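Local coordinates for protein peptidase S15/CocE/NonD (Thaumarchaeota archaeon SCGC AB-539-E09, PDB 4PF1) that is a serine aminopeptidase of the alpha/beta hydrolase fold that probably removes residues from the amino-terminal end of peptides, and is related to X-Pro dipeptidyl-peptidases, at residues L47-I53 against I100-V106; Y138-D142 against N173-L178. The contacts are given in a common frame with arbitrary orientation. Residue numbers count along the deposited sequence, not the author numbering.

Overall arrangement
Both contacts belong to the alpha/beta hydrolase part of the chain and lie in series along it, their centres about 15 Å apart. Contact 1 is wholly buried: it pairs strands 46-54 and 100-105 within the large mixed sheet, through regular backbone hydrogen bonds and branched aliphatic side chains, with a polar patch of side chains at one end. Contact 2, partly buried, packs helix 133-147, the next helix after strand 100-105, against the loop that leads into strand 178-184 of the same sheet. There the hydrogen bond between the segments joins side chains, H175 to D142. The two contacts share no element, yet they touch where Q104 NE2 lies 2.8 Å from T140 OG1, a probable hydrogen bond.

Contact 1. Residues L47-I53 against I100-V106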
ATOM      1  N   LEU A  47      42.574  12.285 -11.122  1.00 16.88           N
ATOM      2  CA  LEU A  47      41.289  11.605 -10.931  1.00 15.73           C
ATOM      3  C   LEU A  47      40.850  11.665  -9.470  1.00 18.32           C
ATOM      4  O   LEU A  47      41.650  11.380  -8.571  1.00 18.08           O
ATOM      5  CB  LEU A  47      41.340  10.126 -11.398  1.00 15.69           C
ATOM      6  CG  LEU A  47      41.750   9.830 -12.862  1.00 20.83           C
ATOM      7  CD1 LEU A  47      41.459   8.382 -13.214  1.00 20.85           C
ATOM      8  CD2 LEU A  47      41.033  10.745 -13.856  1.00 22.58           C
ATOM      9  N   ASN A  48      39.570  12.018  -9.235  1.00 13.26           N
ATOM     10  CA  ASN A  48      39.003  12.108  -7.895  1.00 12.53           C
ATOM     11  C   ASN A  48      38.819  10.708  -7.310  1.00 16.12           C
ATOM     12  O   ASN A  48      38.105   9.885  -7.890  1.00 15.09           O
ATOM     13  CB  ASN A  48      37.685  12.879  -7.917  1.00 11.24           C
ATOM     14  CG  ASN A  48      37.154  13.216  -6.553  1.00 25.64           C
ATOM     15  OD1 ASN A  48      37.909  13.505  -5.614  1.00 18.01           O
ATOM     16  ND2 ASN A  48      35.837  13.198  -6.415  1.00 15.63           N
ATOM     17  N   THR A  49      39.511  10.423  -6.193  1.00 12.64           N
ATOM     18  CA  THR A  49      39.516   9.094  -5.588  1.00 12.52           C
ATOM     19  C   THR A  49      39.074   9.149  -4.120  1.00 16.71           C
ATOM     20  O   THR A  49      39.690   9.840  -3.306  1.00 16.31           O
ATOM     21  CB  THR A  49      40.908   8.464  -5.752  1.00 19.57           C
ATOM     22  OG1 THR A  49      41.382   8.720  -7.078  1.00 19.51           O
ATOM     23  CG2 THR A  49      40.909   6.975  -5.490  1.00 16.49           C
ATOM     24  N   ILE A  50      38.013   8.399  -3.789  1.00 13.90           N
ATOM     25  CA  ILE A  50      37.451   8.343  -2.437  1.00 14.24           C
ATOM     26  C   ILE A  50      37.874   7.035  -1.782  1.00 18.43           C
ATOM     27  O   ILE A  50      37.451   5.965  -2.216  1.00 17.91           O
ATOM     28  CB  ILE A  50      35.896   8.518  -2.455  1.00 17.28           C
ATOM     29  CG1 ILE A  50      35.436   9.744  -3.317  1.00 17.88           C
ATOM     30  CG2 ILE A  50      35.298   8.538  -1.037  1.00 17.92           C
ATOM     31  CD1 ILE A  50      36.159  11.126  -3.044  1.00 24.47           C
ATOM     32  N   ILE A  51      38.716   7.129  -0.743  1.00 15.16           N
ATOM     33  CA  ILE A  51      39.259   5.973  -0.030  1.00 15.04           C
ATOM     34  C   ILE A  51      38.613   5.855   1.363  1.00 18.49           C
ATOM     35  O   ILE A  51      38.731   6.770   2.185  1.00 18.08           O
ATOM     36  CB  ILE A  51      40.812   6.067   0.053  1.00 18.66           C
ATOM     37  CG1 ILE A  51      41.436   6.304  -1.346  1.00 19.18           C
ATOM     38  CG2 ILE A  51      41.411   4.820   0.720  1.00 19.84           C
ATOM     39  CD1 ILE A  51      42.648   7.240  -1.357  1.00 26.25           C
ATOM     40  N   LEU A  52      37.931   4.730   1.616  1.00 14.63           N
ATOM     41  CA  LEU A  52      37.269   4.475   2.895  1.00 14.63           C
ATOM     42  C   LEU A  52      38.047   3.418   3.674  1.00 19.19           C
ATOM     43  O   LEU A  52      38.096   2.253   3.272  1.00 18.19           O
ATOM     44  CB  LEU A  52      35.796   4.048   2.692  1.00 14.03           C
ATOM     45  CG  LEU A  52      34.946   4.921   1.750  1.00 18.25           C
ATOM     46  CD1 LEU A  52      33.619   4.269   1.468  1.00 17.92           C
ATOM     47  CD2 LEU A  52      34.733   6.326   2.319  1.00 20.68           C
ATOM     48  N   ILE A  53      38.702   3.840   4.758  1.00 16.92           N
ATOM     49  CA  ILE A  53      39.515   2.944   5.572  1.00 17.44           C
ATOM     50  C   ILE A  53      38.809   2.670   6.901  1.00 22.17           C
ATOM     51  O   ILE A  53      38.549   3.610   7.653  1.00 22.25           O
ATOM     52  CB  ILE A  53      40.953   3.506   5.799  1.00 20.92           C
ATOM     53  CG1 ILE A  53      41.547   4.112   4.503  1.00 21.14           C
ATOM     54  CG2 ILE A  53      41.871   2.423   6.393  1.00 21.85           C
ATOM     55  CD1 ILE A  53      42.571   5.213   4.723  1.00 29.54           C
ATOM     56  N   ILE A 100      39.471  -2.147   2.574  1.00 14.76           N
ATOM     57  CA  ILE A 100      39.512  -0.732   2.239  1.00 13.87           C
ATOM     58  C   ILE A 100      38.652  -0.590   0.977  1.00 17.58           C
ATOM     59  O   ILE A 100      38.861  -1.328   0.011  1.00 16.46           O
ATOM     60  CB  ILE A 100      40.970  -0.207   2.068  1.00 16.76           C
ATOM     61  CG1 ILE A 100      41.664  -0.061   3.442  1.00 17.01           C
ATOM     62  CG2 ILE A 100      40.994   1.123   1.299  1.00 16.83           C
ATOM     63  CD1 ILE A 100      43.188  -0.245   3.421  1.00 21.28           C
ATOM     64  N   ILE A 101      37.621   0.265   1.026  1.00 14.81           N
ATOM     65  CA  ILE A 101      36.715   0.443  -0.110  1.00 14.38           C
ATOM     66  C   ILE A 101      37.058   1.751  -0.824  1.00 18.21           C
ATOM     67  O   ILE A 101      37.063   2.819  -0.202  1.00 18.07           O
ATOM     68  CB  ILE A 101      35.226   0.363   0.323  1.00 16.99           C
ATOM     69  CG1 ILE A 101      34.939  -0.988   1.032  1.00 17.08           C
ATOM     70  CG2 ILE A 101      34.291   0.562  -0.888  1.00 17.02           C
ATOM     71  CD1 ILE A 101      33.921  -0.934   2.101  1.00 22.98           C
ATOM     72  N   VAL A 102      37.387   1.655  -2.125  1.00 14.28           N
ATOM     73  CA  VAL A 102      37.809   2.806  -2.920  1.00 13.99           C
ATOM     74  C   VAL A 102      36.888   3.011  -4.131  1.00 17.10           C
ATOM     75  O   VAL A 102      36.682   2.086  -4.921  1.00 15.99           O
ATOM     76  CB  VAL A 102      39.299   2.675  -3.364  1.00 17.99           C
ATOM     77  CG1 VAL A 102      39.721   3.850  -4.233  1.00 17.87           C
ATOM     78  CG2 VAL A 102      40.230   2.540  -2.163  1.00 18.04           C
ATOM     79  N   TYR A 103      36.374   4.243  -4.287  1.00 13.44           N
ATOM     80  CA  TYR A 103      35.561   4.652  -5.434  1.00 12.69           C
ATOM     81  C   TYR A 103      36.234   5.813  -6.122  1.00 16.06           C
ATOM     82  O   TYR A 103      36.602   6.793  -5.465  1.00 15.68           O
ATOM     83  CB  TYR A 103      34.128   5.013  -5.015  1.00 13.18           C
ATOM     84  CG  TYR A 103      33.199   3.823  -5.003  1.00 14.05           C
ATOM     85  CD1 TYR A 103      33.290   2.850  -4.009  1.00 15.63           C
ATOM     86  CD2 TYR A 103      32.243   3.650  -5.999  1.00 14.29           C
ATOM     87  CE1 TYR A 103      32.464   1.731  -4.014  1.00 15.62           C
ATOM     88  CE2 TYR A 103      31.392   2.546  -6.001  1.00 14.66           C
ATOM     89  CZ  TYR A 103      31.511   1.586  -5.009  1.00 19.42           C
ATOM     90  OH  TYR A 103      30.698   0.484  -5.014  1.00 16.39           O
ATOM     91  N   GLN A 104      36.441   5.699  -7.435  1.00 12.23           N
ATOM     92  CA  GLN A 104      37.122   6.743  -8.183  1.00 12.05           C
ATOM     93  C   GLN A 104      36.271   7.240  -9.333  1.00 16.58           C
ATOM     94  O   GLN A 104      35.699   6.431 -10.068  1.00 16.11           O
ATOM     95  CB  GLN A 104      38.479   6.224  -8.707  1.00 13.23           C
ATOM     96  CG  GLN A 104      39.283   7.263  -9.498  1.00 19.78           C
ATOM     97  CD  GLN A 104      40.522   6.676 -10.111  1.00 31.07           C
ATOM     98  OE1 GLN A 104      40.462   5.880 -11.055  1.00 25.29           O
ATOM     99  NE2 GLN A 104      41.674   7.094  -9.617  1.00 18.76           N
ATOM    100  N   ASP A 105      36.215   8.575  -9.516  1.00 13.54           N
ATOM    101  CA  ASP A 105      35.539   9.160 -10.669  1.00 13.43           C
ATOM    102  C   ASP A 105      36.392   8.882 -11.896  1.00 18.12           C
ATOM    103  O   ASP A 105      37.596   9.170 -11.878  1.00 18.13           O
ATOM    104  CB  ASP A 105      35.333  10.681 -10.493  1.00 15.09           C
ATOM    105  CG  ASP A 105      34.278  11.104  -9.482  1.00 21.63           C
ATOM    106  OD1 ASP A 105      33.205  10.459  -9.435  1.00 21.01           O
ATOM    107  OD2 ASP A 105      34.483  12.139  -8.811  1.00 23.03           O
ATOM    108  N   VAL A 106      35.804   8.269 -12.941  1.00 14.88           N
ATOM    109  CA  VAL A 106      36.540   8.000 -14.181  1.00 14.98           C
ATOM    110  C   VAL A 106      36.913   9.338 -14.836  1.00 18.43           C
ATOM    111  O   VAL A 106      36.290  10.364 -14.536  1.00 17.34           O
ATOM    112  CB  VAL A 106      35.777   7.072 -15.172  1.00 18.96           C
ATOM    113  CG1 VAL A 106      35.527   5.692 -14.567  1.00 18.66           C
ATOM    114  CG2 VAL A 106      34.474   7.710 -15.653  1.00 18.61           C
TER
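On one face of this antiparallel pair, I51 CG2 meets I100 CG2 at 3.8 Å and V102 CG2 at 3.9 Å, T49 CG2 approaches V102 CG1 to 3.6 Å, and I53 CG2 lies 3.9 Å from I100 CG1. Beta-branched residues suit this place, being at home in extended backbone and filling space close to it. The other face carries I50, L52, I101 and Y103; L52 CD1 lies 4.4 Å from I101 CB, while Y103 reaches N91 with its hydroxyl.

Between these faces runs the backbone ladder. I50 with Y103 and L52 with I101 are hydrogen-bonded pairs: I50 N to Y103 O is 2.7 Å and Y103 N to I50 O 2.9 Å, L52 N to I101 O 2.8 Å and I101 N to L52 O 3.0 Å. T49-Q104 and I51-V102 are non-hydrogen-bonded pairs, and the strand axes come within 4.6 Å, their directions 164° apart.

Toward the end of strand 100-105 the chemistry turns polar. D105 N donates to N48 O (2.8 Å), and N48 ND2 to D105 OD2 (2.9 Å). Q104 NE2 reaches T49 OG1 at 3.0 Å, and T49 OG1 donates to L47 O (3.1 Å). Amides suit this spot because one NH2 can serve two acceptors: N48 also binds E72, and Q104 also T140, its OE1 accepting from R66. D105 takes the backbone of A71 and G111.

Backbone bonds set the register, and an aliphatic body suits a buried sheet; burying the polar end requires bonds within the pair and to strand 60-67, helices 71-74 and 133-147 and the G111 loop.

Contact 2. Residues Y138-D142 against N173-L178; sequences YDTID and NPHPAL
Y138-D142 is helical, D142 N bonding Y138 O at 3.1 Å; N173-L178 is irregular, left-handed at N173 (phi/psi 44/62), with a type I beta turn from H175 to L178 closed by L178 N to H175 O at 2.9 Å. CA atoms come closest at Y138 and H175, 5.3 Å.

Two polar bonds fix the imidazole, whose chi1 is t and chi2 -77°. H175 NE2 donates to D142 OD1 (2.9 Å, nearly linear), and H175 ND1 accepts from A177 N (3.0 Å), so the proton sits on NE2. D142, chi1 t, also bridges to K146.

Ring and apolar contacts flank it. I141 (chi1 m, chi2 t) sets CG2 over one face of the imidazole, 3.8 Å from its centroid, a CH-pi contact, and 3.7 Å from A177 CB; I141 CD1 is 4.2 Å from L178 CB. The Y138 ring (chi1 t) meets that of H175 obliquely, planes at 48° and centroids 4.7 Å apart; H175 CD2 lies over one tyrosine face, 3.5 Å from Y138 CE2, which is 4.2 Å from P176 CD.

Histidine suits this place by joining helix and turn through both nitrogens. Such helix-to-loop packing beside a parallel strand's start belongs to the layered alpha/beta hydrolase fold.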
ATOM      1  N   TYR A 138      46.062   1.287 -13.762  1.00 16.48           N
ATOM      2  CA  TYR A 138      47.434   0.947 -13.363  1.00 17.09           C
ATOM      3  C   TYR A 138      48.032   2.053 -12.482  1.00 20.78           C
ATOM      4  O   TYR A 138      48.649   1.748 -11.460  1.00 20.32           O
ATOM      5  CB  TYR A 138      48.336   0.696 -14.599  1.00 19.03           C
ATOM      6  CG  TYR A 138      49.741   0.258 -14.238  1.00 21.36           C
ATOM      7  CD1 TYR A 138      50.728   1.191 -13.930  1.00 23.58           C
ATOM      8  CD2 TYR A 138      50.080  -1.090 -14.190  1.00 22.54           C
ATOM      9  CE1 TYR A 138      52.009   0.793 -13.554  1.00 24.47           C
ATOM     10  CE2 TYR A 138      51.365  -1.500 -13.831  1.00 24.05           C
ATOM     11  CZ  TYR A 138      52.325  -0.554 -13.513  1.00 31.49           C
ATOM     12  OH  TYR A 138      53.587  -0.951 -13.148  1.00 33.02           O
ATOM     13  N   ASP A 139      47.858   3.331 -12.889  1.00 17.13           N
ATOM     14  CA  ASP A 139      48.386   4.489 -12.159  1.00 16.75           C
ATOM     15  C   ASP A 139      47.646   4.684 -10.825  1.00 20.37           C
ATOM     16  O   ASP A 139      48.256   5.128  -9.850  1.00 20.29           O
ATOM     17  CB  ASP A 139      48.308   5.761 -13.023  1.00 18.28           C
ATOM     18  CG  ASP A 139      49.039   5.658 -14.355  1.00 22.52           C
ATOM     19  OD1 ASP A 139      49.964   4.820 -14.467  1.00 22.00           O
ATOM     20  OD2 ASP A 139      48.677   6.407 -15.288  1.00 26.44           O
ATOM     21  N   THR A 140      46.348   4.312 -10.777  1.00 15.81           N
ATOM     22  CA  THR A 140      45.520   4.388  -9.569  1.00 15.37           C
ATOM     23  C   THR A 140      45.953   3.310  -8.555  1.00 18.41           C
ATOM     24  O   THR A 140      46.173   3.639  -7.388  1.00 17.97           O
ATOM     25  CB  THR A 140      44.022   4.273  -9.929  1.00 19.34           C
ATOM     26  OG1 THR A 140      43.651   5.404 -10.716  1.00 17.10           O
ATOM     27  CG2 THR A 140      43.119   4.187  -8.697  1.00 18.18           C
ATOM     28  N   ILE A 141      46.081   2.033  -9.001  1.00 14.78           N
ATOM     29  CA  ILE A 141      46.469   0.913  -8.128  1.00 14.72           C
ATOM     30  C   ILE A 141      47.882   1.148  -7.558  1.00 18.55           C
ATOM     31  O   ILE A 141      48.103   0.906  -6.368  1.00 18.08           O
ATOM     32  CB  ILE A 141      46.349  -0.469  -8.845  1.00 17.90           C
ATOM     33  CG1 ILE A 141      44.875  -0.785  -9.206  1.00 18.08           C
ATOM     34  CG2 ILE A 141      46.949  -1.598  -7.983  1.00 19.10           C
ATOM     35  CD1 ILE A 141      44.666  -2.035 -10.105  1.00 24.93           C
ATOM     36  N   ASP A 142      48.814   1.650  -8.395  1.00 15.82           N
ATOM     37  CA  ASP A 142      50.198   1.938  -8.000  1.00 16.03           C
ATOM     38  C   ASP A 142      50.255   2.972  -6.881  1.00 21.18           C
ATOM     39  O   ASP A 142      51.004   2.786  -5.923  1.00 21.18           O
ATOM     40  CB  ASP A 142      51.028   2.409  -9.199  1.00 17.70           C
ATOM     41  CG  ASP A 142      52.520   2.244  -8.988  1.00 22.98           C
ATOM     42  OD1 ASP A 142      52.992   1.080  -8.961  1.00 21.61           O
ATOM     43  OD2 ASP A 142      53.214   3.273  -8.844  1.00 26.06           O
ATOM     44  N   ASN A 173      46.716  -5.385 -19.380  1.00 19.79           N
ATOM     45  CA  ASN A 173      48.051  -5.012 -18.853  1.00 20.04           C
ATOM     46  C   ASN A 173      47.905  -4.732 -17.336  1.00 24.08           C
ATOM     47  O   ASN A 173      47.995  -3.576 -16.905  1.00 23.72           O
ATOM     48  CB  ASN A 173      48.646  -3.811 -19.611  1.00 18.44           C
ATOM     49  CG  ASN A 173      48.691  -3.988 -21.108  1.00 45.88           C
ATOM     50  OD1 ASN A 173      48.048  -3.249 -21.863  1.00 39.34           O
ATOM     51  ND2 ASN A 173      49.458  -4.969 -21.573  1.00 39.27           N
ATOM     52  N   PRO A 174      47.490  -5.755 -16.544  1.00 20.68           N
ATOM     53  CA  PRO A 174      47.142  -5.487 -15.143  1.00 20.03           C
ATOM     54  C   PRO A 174      48.322  -5.176 -14.246  1.00 23.94           C
ATOM     55  O   PRO A 174      49.422  -5.686 -14.450  1.00 24.02           O
ATOM     56  CB  PRO A 174      46.443  -6.775 -14.699  1.00 21.33           C
ATOM     57  CG  PRO A 174      47.003  -7.825 -15.564  1.00 26.49           C
ATOM     58  CD  PRO A 174      47.250  -7.172 -16.894  1.00 22.36           C
ATOM     59  N   HIS A 175      48.069  -4.340 -13.233  1.00 20.50           N
ATOM     60  CA  HIS A 175      49.037  -4.015 -12.200  1.00 20.79           C
ATOM     61  C   HIS A 175      49.277  -5.280 -11.374  1.00 24.52           C
ATOM     62  O   HIS A 175      48.309  -5.988 -11.076  1.00 22.94           O
ATOM     63  CB  HIS A 175      48.517  -2.861 -11.319  1.00 21.18           C
ATOM     64  CG  HIS A 175      49.550  -2.298 -10.394  1.00 24.84           C
ATOM     65  ND1 HIS A 175      49.918  -2.961  -9.239  1.00 26.49           N
ATOM     66  CD2 HIS A 175      50.268  -1.158 -10.491  1.00 26.96           C
ATOM     67  CE1 HIS A 175      50.844  -2.208  -8.672  1.00 26.34           C
ATOM     68  NE2 HIS A 175      51.092  -1.115  -9.392  1.00 27.00           N
ATOM     69  N   PRO A 176      50.548  -5.607 -11.017  1.00 22.11           N
ATOM     70  CA  PRO A 176      50.809  -6.847 -10.253  1.00 21.89           C
ATOM     71  C   PRO A 176      50.036  -6.964  -8.931  1.00 24.09           C
ATOM     72  O   PRO A 176      49.861  -8.080  -8.437  1.00 23.37           O
ATOM     73  CB  PRO A 176      52.322  -6.798  -9.999  1.00 24.45           C
ATOM     74  CG  PRO A 176      52.725  -5.385 -10.266  1.00 29.05           C
ATOM     75  CD  PRO A 176      51.805  -4.901 -11.328  1.00 24.28           C
ATOM     76  N   ALA A 177      49.555  -5.828  -8.370  1.00 19.82           N
ATOM     77  CA  ALA A 177      48.786  -5.822  -7.122  1.00 19.47           C
ATOM     78  C   ALA A 177      47.321  -6.277  -7.329  1.00 22.51           C
ATOM     79  O   ALA A 177      46.668  -6.654  -6.357  1.00 22.14           O
ATOM     80  CB  ALA A 177      48.823  -4.443  -6.487  1.00 20.19           C
ATOM     81  N   LEU A 178      46.807  -6.247  -8.589  1.00 18.74           N
ATOM     82  CA  LEU A 178      45.444  -6.709  -8.887  1.00 17.41           C
ATOM     83  C   LEU A 178      45.410  -8.243  -8.820  1.00 20.54           C
ATOM     84  O   LEU A 178      46.087  -8.916  -9.609  1.00 20.48           O
ATOM     85  CB  LEU A 178      44.943  -6.190 -10.251  1.00 17.09           C
ATOM     86  CG  LEU A 178      43.488  -6.557 -10.604  1.00 20.46           C
ATOM     87  CD1 LEU A 178      42.494  -5.675  -9.856  1.00 19.39           C
ATOM     88  CD2 LEU A 178      43.254  -6.472 -12.091  1.00 23.32           C
TER